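Local structure of pectate lyase (Bacillus subtilis, 5AMV) at residues I186-G191 against N233-S238; S331-I336 against S360-L365. The protein cleaves de-esterified pectin, polygalacturonate, by calcium-dependent elimination, releasing oligosaccharides that carry an unsaturated sugar at their non-reducing ends. All blocks are in the same frame, centred on the assembly; numbering follows the deposited sequence.

Contact 1 (I186-G191 against N233-S238); sequences ITINGG and NYITMS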
# COMPACT_ATOMS: atom_id res chain seq x y z
N ILE A 186 -3.76 3.49 -0.30
CA ILE A 186 -4.23 3.53 1.09
C ILE A 186 -3.01 3.70 2.01
O ILE A 186 -2.02 2.94 1.90
CB ILE A 186 -4.97 2.22 1.49
CG1 ILE A 186 -6.19 1.98 0.60
CG2 ILE A 186 -5.38 2.25 3.00
CD1 ILE A 186 -6.82 0.59 0.80
N THR A 187 -3.07 4.73 2.86
CA THR A 187 -2.01 5.02 3.79
C THR A 187 -2.58 4.81 5.20
O THR A 187 -3.46 5.55 5.62
CB THR A 187 -1.55 6.51 3.65
OG1 THR A 187 -1.18 6.82 2.29
CG2 THR A 187 -0.39 6.77 4.59
N ILE A 188 -2.06 3.83 5.95
CA ILE A 188 -2.47 3.64 7.35
C ILE A 188 -1.50 4.38 8.22
O ILE A 188 -0.35 3.96 8.33
CB ILE A 188 -2.57 2.15 7.73
CG1 ILE A 188 -3.43 1.42 6.69
CG2 ILE A 188 -3.13 2.00 9.15
CD1 ILE A 188 -3.51 -0.15 6.91
N ASN A 189 -1.92 5.53 8.75
CA ASN A 189 -1.01 6.40 9.46
C ASN A 189 -1.50 6.47 10.91
O ASN A 189 -2.32 7.29 11.24
CB ASN A 189 -1.01 7.78 8.76
CG ASN A 189 -0.29 8.83 9.54
OD1 ASN A 189 0.47 8.54 10.46
ND2 ASN A 189 -0.51 10.10 9.14
N GLY A 190 -1.03 5.55 11.76
CA GLY A 190 -1.51 5.43 13.12
C GLY A 190 -2.81 4.64 13.23
O GLY A 190 -3.30 4.39 14.32
N GLY A 191 -3.39 4.25 12.08
CA GLY A 191 -4.67 3.56 12.09
C GLY A 191 -4.58 2.17 12.72
O GLY A 191 -3.54 1.48 12.68
N ASN A 233 -1.45 -0.43 13.75
CA ASN A 233 -1.43 -1.72 14.49
C ASN A 233 -2.75 -2.47 14.36
O ASN A 233 -3.81 -1.85 14.32
CB ASN A 233 -1.16 -1.43 16.00
CG ASN A 233 -0.35 -2.49 16.70
OD1 ASN A 233 0.27 -3.36 16.10
ND2 ASN A 233 -0.39 -2.44 18.04
N TYR A 234 -2.66 -3.80 14.32
CA TYR A 234 -3.84 -4.68 14.31
C TYR A 234 -4.59 -4.54 13.01
O TYR A 234 -5.68 -3.95 12.94
CB TYR A 234 -4.78 -4.47 15.51
CG TYR A 234 -4.09 -4.54 16.86
CD1 TYR A 234 -3.28 -5.64 17.19
CD2 TYR A 234 -4.26 -3.51 17.80
CE1 TYR A 234 -2.67 -5.72 18.43
CE2 TYR A 234 -3.60 -3.57 19.06
CZ TYR A 234 -2.83 -4.69 19.34
OH TYR A 234 -2.20 -4.79 20.58
N ILE A 235 -3.98 -5.15 11.99
CA ILE A 235 -4.43 -4.96 10.62
C ILE A 235 -4.38 -6.29 9.89
O ILE A 235 -3.40 -7.03 10.01
CB ILE A 235 -3.47 -3.99 9.89
CG1 ILE A 235 -3.54 -2.60 10.55
CG2 ILE A 235 -3.77 -3.89 8.37
CD1 ILE A 235 -2.26 -1.76 10.33
N THR A 236 -5.42 -6.59 9.12
CA THR A 236 -5.40 -7.76 8.27
C THR A 236 -5.59 -7.30 6.84
O THR A 236 -6.52 -6.54 6.58
CB THR A 236 -6.52 -8.74 8.65
OG1 THR A 236 -6.25 -9.24 9.97
CG2 THR A 236 -6.61 -9.93 7.67
N MET A 237 -4.72 -7.75 5.91
CA MET A 237 -4.95 -7.47 4.48
C MET A 237 -5.02 -8.84 3.79
O MET A 237 -4.02 -9.59 3.79
CB MET A 237 -3.82 -6.64 3.88
CG MET A 237 -3.48 -5.37 4.67
SD MET A 237 -2.36 -4.37 3.67
CE MET A 237 -1.94 -3.16 4.94
N SER A 238 -6.19 -9.16 3.24
CA SER A 238 -6.44 -10.49 2.71
C SER A 238 -7.04 -10.42 1.32
O SER A 238 -7.82 -9.52 1.02
CB SER A 238 -7.37 -11.29 3.65
OG SER A 238 -8.61 -10.62 3.90

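Contact 2 (S331-I336 against S360-L365); sequences SAAKTI and SAANGL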
# COMPACT_ATOMS: atom_id res chain seq x y z
N SER A 331 17.18 -16.96 -7.90
CA SER A 331 17.74 -17.75 -6.80
C SER A 331 16.92 -17.62 -5.50
O SER A 331 16.26 -16.59 -5.26
CB SER A 331 19.18 -17.32 -6.56
OG SER A 331 19.20 -16.01 -5.97
N ALA A 332 16.98 -18.65 -4.67
CA ALA A 332 16.36 -18.61 -3.34
C ALA A 332 16.74 -17.35 -2.55
O ALA A 332 15.87 -16.74 -1.91
CB ALA A 332 16.70 -19.88 -2.53
N ALA A 333 18.02 -16.95 -2.59
CA ALA A 333 18.43 -15.81 -1.76
C ALA A 333 17.73 -14.51 -2.20
O ALA A 333 17.42 -13.64 -1.37
CB ALA A 333 20.00 -15.64 -1.80
N LYS A 334 17.50 -14.37 -3.51
CA LYS A 334 17.04 -13.11 -4.11
C LYS A 334 15.54 -12.92 -3.98
O LYS A 334 15.00 -11.88 -4.41
CB LYS A 334 17.47 -13.02 -5.57
CG LYS A 334 19.00 -12.86 -5.76
CD LYS A 334 19.59 -11.74 -4.93
CE LYS A 334 19.34 -10.35 -5.57
NZ LYS A 334 19.47 -9.22 -4.55
N THR A 335 14.88 -13.91 -3.38
CA THR A 335 13.45 -13.75 -3.06
C THR A 335 13.24 -12.62 -2.04
O THR A 335 12.12 -12.04 -1.94
CB THR A 335 12.84 -15.03 -2.48
OG1 THR A 335 13.54 -15.41 -1.29
CG2 THR A 335 12.84 -16.16 -3.51
N ILE A 336 14.26 -12.32 -1.25
CA ILE A 336 14.16 -11.24 -0.25
C ILE A 336 15.29 -10.23 -0.42
O ILE A 336 16.27 -10.47 -1.17
CB ILE A 336 14.12 -11.80 1.21
CG1 ILE A 336 15.56 -12.22 1.64
CG2 ILE A 336 13.08 -12.94 1.29
CD1 ILE A 336 15.64 -12.82 3.04
N SER A 360 15.15 -17.54 4.42
CA SER A 360 15.90 -17.05 5.56
C SER A 360 17.31 -17.68 5.60
O SER A 360 18.30 -16.97 5.63
CB SER A 360 15.15 -17.45 6.82
OG SER A 360 15.80 -16.91 7.94
N ALA A 361 17.35 -19.00 5.48
CA ALA A 361 18.58 -19.76 5.56
C ALA A 361 19.49 -19.38 4.40
O ALA A 361 20.71 -19.27 4.56
CB ALA A 361 18.27 -21.24 5.52
N ALA A 362 18.89 -19.16 3.23
CA ALA A 362 19.63 -18.79 2.01
C ALA A 362 20.35 -17.45 2.14
O ALA A 362 21.29 -17.12 1.38
CB ALA A 362 18.69 -18.81 0.78
N ASN A 363 19.89 -16.66 3.13
CA ASN A 363 20.46 -15.34 3.37
C ASN A 363 21.24 -15.27 4.68
O ASN A 363 21.66 -14.20 5.09
CB ASN A 363 19.34 -14.28 3.37
CG ASN A 363 18.94 -13.90 1.96
OD1 ASN A 363 19.54 -13.00 1.38
ND2 ASN A 363 17.94 -14.58 1.40
N GLY A 364 21.40 -16.43 5.31
CA GLY A 364 22.14 -16.56 6.56
C GLY A 364 21.51 -15.81 7.73
O GLY A 364 22.21 -15.36 8.62
N LEU A 365 20.18 -15.63 7.71
CA LEU A 365 19.51 -14.87 8.77
C LEU A 365 19.17 -15.82 9.91
O LEU A 365 19.26 -17.04 9.74
CB LEU A 365 18.20 -14.25 8.24
CG LEU A 365 18.40 -13.19 7.16
CD1 LEU A 365 17.06 -12.83 6.55
CD2 LEU A 365 19.11 -11.94 7.70
O HOH W 1 18.96 -11.21 -0.56

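Contact 1 (I186-G191 against N233-S238)
Ile-188 reaches across toward Ile-235 and Met-237, its side chain meeting each of theirs tip to tip. From CB, which points at the 233-238 segment, CG2 goes to Ile-235 CD1 at 4.0 Å. The other branch, CG1, stands beside the backbone N and anti to the carbonyl carbon (chi1 -51°), and carries CD1 onward in an extended line. That methyl meets both partners: Met-237 CE lies 3.9 Å from Ile-188 CD1, and Ile-235 touches it with CD1 and CG2. Met-237 delivers its methyl through a chain extended beyond CG. Ile-194 and Ile-196 of strand 194-197 also pack on Ile-188, while Ile-266 packs on Ile-235 and Leu-268 on Met-237. Beside this apolar patch the backbones join once: Asn-233 N donates to Gly-191 O over 3.0 Å. The Asn-233 side chain leads away, its OD1 taking a hydrogen bond from Lys-265 N. Strands 186-189 and 235-245 lie on different faces of the beta-helix, and their aliphatic side chains meet in its buried interior, as in the stacked core of the right-handed parallel beta-helix of polysaccharide lyase family 1.

Contact 2 (S331-I336 against S360-L365)
The 3-10 turn 333-335 lies against the end of the short helix 359-362, with Ala-333 CA and Ala-362 CA 5.0 Å apart. That helix finishes in a Schellman motif: Gly-364, with positive phi, is the C-prime residue, Leu-365 N bonds Ser-360 O and Gly-364 N bonds Ala-361 O. Ser-360 O also accepts Asn-363 N, the two donors arriving from opposite faces of its plane. In the 331-336 segment, Thr-335 OG1 donates to Ala-332 O nearly along the C=O axis, supplementing weak backbone bonds.

Small side chains let the backbones approach: Ala-362 CB sits 4.0 Å from Ala-332 CB, and Ala-333 CB rests against Ala-362 O. Asn-363 is the polar link. A chi1 of -80° sets its CG anti to the carbonyl carbon, beside the backbone N; the amide beyond it faces the turn, where ND2 donates to Ala-333 O over 3.0 Å in a nearly straight bond (167°). The acceptor lies in the amide plane, and ND2 falls on a carbonyl lone pair. ND2 also bonds Ala-359 O, and the two bonds together probably hold the amide's rotation. An alanine at Asn-363 would probably leave Ala-333 O and Ala-359 O without this shared donor and open a gap beside Ile-336 CG1 and CD1 where the amide had lain.

Ile-336 and Asn-363 meet tip to tip. Ile-336 CG1 stands between the backbone N and the carbonyl carbon (chi1 77°), and CD1 approaches Asn-363 ND2 to 3.3 Å, a tight fit. The same methyl touches Leu-365 CD1 at 3.8 Å, and Trp-310 and Ile-312 of the neighbouring strand also pack on Ile-336. One water bridges the segments between Asn-363 OD1 and Ile-336 O, its oxygen 2.7 Å from that OD1.

In the fold
Contact 1 closes before contact 2 opens along the chain; their centres lie about 27 Å apart and their nearest atoms about 17 Å. Contact 1, centred about 9 Å from the centre of the chain, joins strands 186-189 and 235-245 inside the parallel beta-helix. Contact 2, centred about 24 Å from it, packs the loop leading into strand 336-338 against helix 359-362. Strand 336-338 is one of two outer strands of the four-stranded parallel sheet whose other edge is 247-251. The Ile-188 side chain is about 10 Å from the bound calcium ion, that of Ile-336 about 11 Å from a bound galacturonic acid. Both contacts are structural packing, one in the core, one at a surface turn.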